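Local atomic coordinates of neutral ceramidase (Pseudomonas aeruginosa, PDB entry 2ZWS), a protein that cleaves the N-acyl linkage of ceramides to give sphingosine and a free fatty acid, and also catalyses the reverse synthesis of ceramide. Residues H37-W41 / L214-D218; G221-Y225 / D579-D583. All coordinates share one frame; numbering follows the deposited sequence. Where two conformers were deposited one is given.

Contact 1 of 2, residues H37-W41 / L214-D218. With MG (magnesium ion), chain C.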
loop_
_atom_site.group_PDB
_atom_site.type_symbol
_atom_site.label_atom_id
_atom_site.label_comp_id
_atom_site.label_asym_id
_atom_site.label_seq_id
_atom_site.Cartn_x
_atom_site.Cartn_y
_atom_site.Cartn_z
ATOM N N HIS A 37 2.203 -2.226 14.890
ATOM C CA HIS A 37 3.158 -3.321 14.830
ATOM C C HIS A 37 4.423 -2.887 14.075
ATOM O O HIS A 37 5.521 -2.913 14.623
ATOM C CB HIS A 37 2.566 -4.580 14.222
ATOM C CG HIS A 37 3.540 -5.714 14.203
ATOM N ND1 HIS A 37 3.401 -6.816 13.386
ATOM C CD2 HIS A 37 4.685 -5.911 14.910
ATOM C CE1 HIS A 37 4.416 -7.642 13.590
ATOM N NE2 HIS A 37 5.210 -7.116 14.511
ATOM N N MET A 38 4.245 -2.488 12.815
ATOM C CA MET A 38 5.322 -1.885 12.046
ATOM C C MET A 38 4.764 -0.656 11.333
ATOM O O MET A 38 3.558 -0.583 11.050
ATOM C CB MET A 38 5.954 -2.882 11.045
ATOM C CG MET A 38 6.708 -4.081 11.679
ATOM S SD MET A 38 7.994 -4.889 10.650
ATOM C CE MET A 38 7.051 -5.280 9.173
ATOM N N ARG A 39 5.642 0.316 11.066
ATOM C CA ARG A 39 5.199 1.535 10.406
ATOM C C ARG A 39 4.959 1.305 8.910
ATOM O O ARG A 39 5.370 0.283 8.341
ATOM C CB ARG A 39 6.203 2.672 10.617
ATOM C CG ARG A 39 6.101 3.243 12.048
ATOM C CD ARG A 39 6.878 4.593 12.231
ATOM N NE ARG A 39 6.555 5.091 13.577
ATOM C CZ ARG A 39 5.786 6.144 13.859
ATOM N NH1 ARG A 39 5.348 6.969 12.911
ATOM N NH2 ARG A 39 5.495 6.401 15.133
ATOM N N GLN A 40 4.290 2.280 8.300
ATOM C CA GLN A 40 4.028 2.321 6.871
ATOM C C GLN A 40 5.001 3.286 6.202
ATOM O O GLN A 40 5.233 4.402 6.718
ATOM C CB GLN A 40 2.603 2.838 6.649
ATOM C CG GLN A 40 1.529 1.942 7.291
ATOM C CD GLN A 40 0.171 2.588 7.224
ATOM O OE1 GLN A 40 -0.601 2.323 6.303
ATOM N NE2 GLN A 40 -0.101 3.468 8.128
ATOM N N TRP A 41 5.532 2.886 5.041
ATOM C CA TRP A 41 6.566 3.679 4.347
ATOM C C TRP A 41 6.203 3.889 2.888
ATOM O O TRP A 41 5.482 3.053 2.255
ATOM C CB TRP A 41 7.936 2.960 4.404
ATOM C CG TRP A 41 8.330 2.715 5.844
ATOM C CD1 TRP A 41 8.049 1.613 6.609
ATOM C CD2 TRP A 41 9.052 3.625 6.691
ATOM N NE1 TRP A 41 8.545 1.784 7.890
ATOM C CE2 TRP A 41 9.159 3.015 7.967
ATOM C CE3 TRP A 41 9.602 4.894 6.499
ATOM C CZ2 TRP A 41 9.803 3.633 9.033
ATOM C CZ3 TRP A 41 10.243 5.509 7.558
ATOM C CH2 TRP A 41 10.332 4.886 8.816
ATOM N N LEU A 214 -3.610 -3.440 15.139
ATOM C CA LEU A 214 -2.303 -2.788 15.057
ATOM C C LEU A 214 -1.966 -2.419 13.618
ATOM O O LEU A 214 -2.189 -3.213 12.700
ATOM C CB LEU A 214 -1.206 -3.716 15.565
ATOM C CG LEU A 214 -1.336 -4.174 17.025
ATOM C CD1 LEU A 214 -0.102 -4.999 17.393
ATOM C CD2 LEU A 214 -1.530 -3.010 18.006
ATOM N N ILE A 215 -1.424 -1.219 13.428
ATOM C CA ILE A 215 -0.962 -0.811 12.103
ATOM C C ILE A 215 0.114 -1.752 11.635
ATOM O O ILE A 215 1.043 -2.091 12.374
ATOM C CB ILE A 215 -0.456 0.646 12.111
ATOM C CG1 ILE A 215 -1.655 1.573 12.283
ATOM C CG2 ILE A 215 0.321 0.955 10.831
ATOM C CD1 ILE A 215 -1.317 3.073 12.334
ATOM N N SER A 216 -0.021 -2.192 10.382
ATOM C CA SER A 216 0.975 -3.098 9.829
ATOM C C SER A 216 0.984 -2.993 8.305
ATOM O O SER A 216 -0.065 -2.828 7.685
ATOM C CB SER A 216 0.642 -4.548 10.209
ATOM O OG SER A 216 1.468 -5.465 9.505
ATOM N N PRO A 217 2.172 -3.095 7.709
ATOM C CA PRO A 217 2.296 -3.161 6.257
ATOM C C PRO A 217 2.135 -4.596 5.717
ATOM O O PRO A 217 2.330 -4.819 4.509
ATOM C CB PRO A 217 3.716 -2.649 6.029
ATOM C CG PRO A 217 4.490 -3.204 7.225
ATOM C CD PRO A 217 3.492 -3.099 8.368
ATOM N N ASP A 218 1.776 -5.535 6.601
ATOM C CA ASP A 218 1.323 -6.879 6.196
ATOM C C ASP A 218 2.400 -7.661 5.470
ATOM O O ASP A 218 3.579 -7.396 5.681
ATOM C CB ASP A 218 0.013 -6.771 5.404
ATOM C CG ASP A 218 -0.849 -8.030 5.496
ATOM O OD1 ASP A 218 -0.603 -9.003 4.735
ATOM O OD2 ASP A 218 -1.790 -8.041 6.325
HETATM MG MG MG C . 7.148 -2.805 16.096
HETATM O O HOH W 1 2.077 -7.523 11.064
HETATM O O HOH W 2 5.743 -1.155 17.416
#
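Leu-214 opens the contact by setting its CB against the backbone of His-37, 3.8 Å from His-37 N. Its neighbour Ile-215 supplies the polar link. The carbonyl oxygen Ile-215 O takes two consecutive amides: His-37 N lies 2.8 Å from it and in the carbonyl plane, whereas Met-38 N, at 3.3 Å, is tilted 23° out of that plane. The side chain of Ile-215 turns to another neighbour, its CG2 methyl packing on Gln-40 CG at 3.9 Å, where the two side chains cross at about a right angle.

Ser-216 works through solvent. One water joins its OG (2.7 Å) to His-37 ND1 (2.8 Å) and lies at the edge of the imidazole, in the ring plane. Ser-216 OG also accepts from Asp-218 N, which makes an ST turn. With CG anti to the amide nitrogen (chi1 -178°), the His-37 ring extends away from 214-218 past its CB, and the far nitrogen NE2 bonds to Trp-582 O. Pro-217 then closes the apolar end: its CD packs on Met-38 CB at 3.6 Å.

His-37 is thus held from several directions, by its amide, ND1 and NE2, while its carbonyl O binds the magnesium ion at 2.2 Å. Because that oxygen is the ligand, its placement depends on the backbone; the bonds from the amides of His-37 and Met-38 to Ile-215 O are consistent with positioning it, and the metal would probably polarise the His-37 peptide group further.

Contact 2 of 2, residues G221-Y225 / D579-D583. With MG (magnesium ion), chain C; GOL (glycerol), chain Q.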
loop_
_atom_site.group_PDB
_atom_site.type_symbol
_atom_site.label_atom_id
_atom_site.label_comp_id
_atom_site.label_asym_id
_atom_site.label_seq_id
_atom_site.Cartn_x
_atom_site.Cartn_y
_atom_site.Cartn_z
ATOM N N GLY A 221 4.952 -5.791 3.329
ATOM C CA GLY A 221 5.745 -4.950 4.219
ATOM C C GLY A 221 6.777 -5.759 4.987
ATOM O O GLY A 221 7.889 -5.243 5.249
ATOM N N TYR A 222 6.434 -6.984 5.392
ATOM C CA TYR A 222 7.422 -7.833 6.059
ATOM C C TYR A 222 8.544 -8.214 5.084
ATOM O O TYR A 222 9.721 -8.193 5.435
ATOM C CB TYR A 222 6.821 -9.122 6.646
ATOM C CG TYR A 222 7.939 -9.864 7.349
ATOM C CD1 TYR A 222 8.590 -10.929 6.724
ATOM C CD2 TYR A 222 8.412 -9.435 8.597
ATOM C CE1 TYR A 222 9.655 -11.575 7.328
ATOM C CE2 TYR A 222 9.486 -10.073 9.225
ATOM C CZ TYR A 222 10.104 -11.140 8.574
ATOM O OH TYR A 222 11.156 -11.788 9.159
ATOM N N ALA A 223 8.184 -8.534 3.844
ATOM C CA ALA A 223 9.228 -8.823 2.846
ATOM C C ALA A 223 10.225 -7.666 2.700
ATOM O O ALA A 223 11.444 -7.899 2.667
ATOM C CB ALA A 223 8.571 -9.150 1.517
ATOM N N SER A 224 9.722 -6.429 2.603
ATOM C CA SER A 224 10.607 -5.260 2.489
ATOM C C SER A 224 11.480 -5.134 3.736
ATOM O O SER A 224 12.711 -4.912 3.656
ATOM C CB SER A 224 9.823 -3.961 2.343
ATOM O OG SER A 224 9.048 -3.942 1.145
ATOM N N TYR A 225 10.849 -5.254 4.906
ATOM C CA TYR A 225 11.562 -5.078 6.171
ATOM C C TYR A 225 12.605 -6.183 6.285
ATOM O O TYR A 225 13.749 -5.911 6.661
ATOM C CB TYR A 225 10.589 -5.219 7.334
ATOM C CG TYR A 225 11.236 -5.184 8.698
ATOM C CD1 TYR A 225 11.490 -6.363 9.402
ATOM C CD2 TYR A 225 11.584 -3.956 9.297
ATOM C CE1 TYR A 225 12.078 -6.314 10.673
ATOM C CE2 TYR A 225 12.157 -3.915 10.553
ATOM C CZ TYR A 225 12.419 -5.099 11.216
ATOM O OH TYR A 225 12.973 -5.078 12.488
ATOM N N ASP A 579 9.664 1.471 17.211
ATOM C CA ASP A 579 8.311 0.959 16.953
ATOM C C ASP A 579 8.141 0.371 15.542
ATOM O O ASP A 579 7.160 -0.315 15.288
ATOM C CB ASP A 579 7.188 1.966 17.327
ATOM C CG ASP A 579 7.146 3.215 16.440
ATOM O OD1 ASP A 579 7.719 3.211 15.310
ATOM O OD2 ASP A 579 6.458 4.185 16.852
ATOM N N ASN A 580 9.094 0.625 14.645
ATOM C CA ASN A 580 9.019 0.070 13.310
ATOM C C ASN A 580 9.336 -1.416 13.266
ATOM O O ASN A 580 8.905 -2.122 12.348
ATOM C CB ASN A 580 9.975 0.773 12.360
ATOM C CG ASN A 580 9.767 0.355 10.936
ATOM O OD1 ASN A 580 8.636 0.351 10.436
ATOM N ND2 ASN A 580 10.857 -0.014 10.267
ATOM N N ASP A 581 10.091 -1.901 14.251
ATOM C CA ASP A 581 10.651 -3.243 14.140
ATOM C C ASP A 581 9.614 -4.364 14.335
ATOM O O ASP A 581 8.698 -4.238 15.141
ATOM C CB ASP A 581 11.835 -3.377 15.072
ATOM C CG ASP A 581 13.000 -2.543 14.591
ATOM O OD1 ASP A 581 13.428 -2.758 13.428
ATOM O OD2 ASP A 581 13.452 -1.636 15.338
ATOM N N TRP A 582 9.788 -5.469 13.612
ATOM C CA TRP A 582 8.914 -6.634 13.757
ATOM C C TRP A 582 8.825 -7.135 15.206
ATOM O O TRP A 582 7.748 -7.560 15.629
ATOM C CB TRP A 582 9.434 -7.778 12.869
ATOM C CG TRP A 582 8.626 -9.006 12.965
ATOM C CD1 TRP A 582 8.907 -10.106 13.727
ATOM C CD2 TRP A 582 7.400 -9.282 12.279
ATOM N NE1 TRP A 582 7.919 -11.045 13.561
ATOM C CE2 TRP A 582 6.992 -10.575 12.676
ATOM C CE3 TRP A 582 6.611 -8.568 11.363
ATOM C CZ2 TRP A 582 5.817 -11.162 12.219
ATOM C CZ3 TRP A 582 5.422 -9.176 10.883
ATOM C CH2 TRP A 582 5.048 -10.456 11.324
ATOM N N ASP A 583 9.946 -7.073 15.941
ATOM C CA ASP A 583 10.033 -7.666 17.284
ATOM C C ASP A 583 9.334 -6.826 18.352
ATOM O O ASP A 583 9.212 -7.274 19.491
ATOM C CB ASP A 583 11.473 -7.893 17.724
ATOM C CG ASP A 583 12.175 -8.924 16.898
ATOM O OD1 ASP A 583 11.508 -9.848 16.388
ATOM O OD2 ASP A 583 13.412 -8.800 16.768
HETATM MG MG MG C . 7.148 -2.805 16.096
HETATM C C1 GOL Q . 12.426 -10.852 12.020
HETATM O O1 GOL Q . 12.324 -9.945 10.952
HETATM C C2 GOL Q . 12.878 -10.065 13.238
HETATM O O2 GOL Q . 13.840 -9.109 12.837
HETATM C C3 GOL Q . 13.501 -11.037 14.225
HETATM O O3 GOL Q . 14.647 -10.434 14.778
HETATM O O HOH W 3 12.670 -6.762 14.657
HETATM O O HOH W 2 5.743 -1.155 17.416
#
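The magnesium-binding loop 579-583 meets helix 218-231, with Tyr-222 and Tyr-225, about one helical turn apart, reaching Trp-582 and Asp-581. Tyr-222 and Trp-582 form a T-shaped pair: the tyrosine edge points at one face of the indole, with planes at 66° and centroids of the two six-membered rings 4.8 Å apart. The nearest atoms are Tyr-222 CD2 and Trp-582 CE3, separated by 3.4 Å.

Tyr-225 makes the polar half, CG anti to the backbone N (chi1 175°) carrying its ring out to the loop. Its OH donates to Asp-581 OD1 over a short 2.5 Å, meeting the carboxylate on its anti side and 19° out of its plane. The other oxygen, Asp-581 OD2, accepts from Thr-578 N, which helps fix the rotation of the carboxylate. Tyr-225 OH also receives a water proton, and that water accepts from Asp-583 N; a weak bond from Trp-582 N reaches the same hydroxyl at 3.4 Å. Tyr-225 CE1 lies 3.7 Å from Trp-582 CB. A glycerol, probably from the crystallisation liquor, lies beside both tyrosines and donates from O3 to Asp-583 OD2.

These bonds fasten the residue whose carbonyl, Asp-581 O, binds magnesium at 2.3 Å. Asp-579, also of the magnesium site, has its O 2.6 Å from the ion, accepting from a water ligand of the metal. Beyond the pair, helix 265-286 packs on both Tyr-222 and Trp-582 through Arg-270, Tyr-225 stacks on His-229 farther along its own helix, and the loop runs between strands 574-578 and 584-591.

The centres of contacts 1 and 2 lie about 7 Å apart, and both reach the same magnesium ion. Along the chain they are in series: contact 1 closes at 214-218 before contact 2 opens at 221-225, strand 214-215 being followed closely by helix 218-231. Direct bridges join them: Arg-39 NE forms a 2.8 Å salt bridge with Asp-579 OD1, and Met-38 CG packs on Asn-580 O. In the six-stranded sheet, strand 32-36 lies between 214-215 and 584-591, bringing the loops that follow 32-36 and precede 584-591 together at the metal. Magnesium thereby ties sequence from the N-terminal family region to the C-terminal one, consistent with a structural role at their interface.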